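Local coordinates for protein aeromonas extracellular serine protease (Aeromonas sobria, PDB 3WQB) that cleaves peptide bonds that follow paired basic residues, one of them lysine, as a secreted calcium-binding serine protease of the furin subfamily, at residues A89-P94 with I122-D127. The protein carries 1 engineered substitution. Residues are numbered along the deposited sequence; the frame is centred on the assembly and turned at random.
Sequences ADNVRP and IIAAVD. With CA (calcium ion), chain C.
Val126 works in two directions at once: its CG2 methyl packs on the amide of Asn91, 3.7 Å from Asn91 ND2, while its backbone O binds a calcium ion at 2.3 Å. Valine suits the place because its branched CB offers a methyl to the 3-10 turn at 89-91 and leaves the carbonyl available to the metal, in a site completed by Asn29, Asp87, Asn128, Ile130 and Thr132. The same CG2 also meets CB of the exposed Asp90, whose side chain crosses that of Val126 at about a right angle. The polar part is a buried hydrogen bond, with 2.9 Å between Asn91 ND2 and Ala124 O. It is fairly straight, 159° at the hydrogen, and the oxygen lies nearly in the amide plane of Asn91. Chi1 of -75° sets CG of Asn91 anti to its own carbonyl carbon. Asparagine suits the place because its NH2 group has two hydrogens: the same ND2 also bonds to Pro137 O, so one short side chain links two backbone carbonyls. CB of Ala124 lies beside the amide, 4.1 Å from Asn91 ND2, and a methyl is enough to make this contact. The amide, with its two hydrogen bonds, and the CG2 methyl of Val126 thus join the loop after strand 73-77 to the chain leaving helix 115-124, directly beside a calcium ligand.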
# COMPACT_ATOMS: atom_id res chain seq x y z
N ALA A 89 -0.53 -26.43 2.02
CA ALA A 89 -0.29 -27.20 0.80
C ALA A 89 -1.55 -27.52 0.02
O ALA A 89 -1.57 -27.39 -1.21
CB ALA A 89 0.47 -28.49 1.13
N ASP A 90 -2.62 -27.92 0.72
CA ASP A 90 -3.87 -28.28 0.04
C ASP A 90 -4.47 -27.12 -0.75
O ASP A 90 -5.26 -27.34 -1.67
CB ASP A 90 -4.92 -28.79 1.04
CG ASP A 90 -4.60 -30.16 1.60
OD1 ASP A 90 -3.70 -30.84 1.07
OD2 ASP A 90 -5.28 -30.55 2.57
N ASN A 91 -4.11 -25.89 -0.38
CA ASN A 91 -4.62 -24.70 -1.05
C ASN A 91 -3.67 -24.08 -2.06
O ASN A 91 -3.97 -23.05 -2.65
CB ASN A 91 -5.08 -23.66 -0.02
CG ASN A 91 -6.40 -24.04 0.63
OD1 ASN A 91 -7.14 -24.89 0.11
ND2 ASN A 91 -6.72 -23.42 1.76
N VAL A 92 -2.52 -24.71 -2.28
CA VAL A 92 -1.59 -24.19 -3.27
C VAL A 92 -1.98 -24.71 -4.64
O VAL A 92 -2.15 -25.91 -4.82
CB VAL A 92 -0.13 -24.58 -2.93
CG1 VAL A 92 0.83 -24.18 -4.04
CG2 VAL A 92 0.29 -23.94 -1.60
N ARG A 93 -2.13 -23.81 -5.60
CA ARG A 93 -2.38 -24.25 -6.97
C ARG A 93 -1.13 -24.05 -7.82
O ARG A 93 -0.23 -23.30 -7.43
CB ARG A 93 -3.61 -23.58 -7.58
CG ARG A 93 -3.42 -22.12 -7.88
CD ARG A 93 -4.55 -21.61 -8.78
NE ARG A 93 -4.32 -20.21 -9.14
CZ ARG A 93 -4.27 -19.73 -10.38
NH1 ARG A 93 -4.46 -20.51 -11.44
NH2 ARG A 93 -4.06 -18.43 -10.56
N PRO A 94 -1.05 -24.72 -8.98
CA PRO A 94 0.15 -24.57 -9.80
C PRO A 94 0.39 -23.14 -10.27
O PRO A 94 -0.57 -22.37 -10.45
CB PRO A 94 -0.14 -25.46 -11.02
CG PRO A 94 -1.10 -26.47 -10.51
CD PRO A 94 -1.98 -25.71 -9.56
N ILE A 122 -2.97 -16.12 6.83
CA ILE A 122 -4.07 -15.22 7.16
C ILE A 122 -5.18 -15.37 6.11
O ILE A 122 -6.36 -15.43 6.44
CB ILE A 122 -3.58 -13.77 7.29
CG1 ILE A 122 -2.69 -13.64 8.54
CG2 ILE A 122 -4.76 -12.79 7.33
CD1 ILE A 122 -1.87 -12.37 8.55
N ILE A 123 -4.78 -15.43 4.84
CA ILE A 123 -5.76 -15.58 3.77
C ILE A 123 -6.41 -16.95 3.74
O ILE A 123 -7.64 -17.05 3.71
CB ILE A 123 -5.14 -15.32 2.38
CG1 ILE A 123 -4.43 -13.97 2.34
CG2 ILE A 123 -6.21 -15.38 1.30
CD1 ILE A 123 -3.70 -13.70 1.06
N ALA A 124 -5.60 -18.00 3.76
CA ALA A 124 -6.07 -19.30 3.31
C ALA A 124 -5.45 -20.51 4.01
O ALA A 124 -5.30 -21.58 3.41
CB ALA A 124 -5.90 -19.41 1.79
N ALA A 125 -5.12 -20.39 5.30
CA ALA A 125 -4.75 -21.59 6.05
C ALA A 125 -5.90 -22.60 5.94
O ALA A 125 -7.08 -22.24 6.00
CB ALA A 125 -4.44 -21.26 7.51
N VAL A 126 -5.53 -23.86 5.76
CA VAL A 126 -6.50 -24.91 5.47
C VAL A 126 -7.42 -25.16 6.67
O VAL A 126 -6.98 -25.13 7.83
CB VAL A 126 -5.77 -26.21 5.03
CG1 VAL A 126 -6.74 -27.36 4.79
CG2 VAL A 126 -4.97 -25.92 3.77
N ASP A 127 -8.70 -25.37 6.39
CA ASP A 127 -9.67 -25.72 7.42
C ASP A 127 -9.62 -27.23 7.67
O ASP A 127 -10.12 -28.02 6.87
CB ASP A 127 -11.06 -25.30 6.97
CG ASP A 127 -12.09 -25.41 8.07
OD1 ASP A 127 -11.71 -25.46 9.26
OD2 ASP A 127 -13.30 -25.42 7.74
CA CA C . -5.75 -25.50 9.73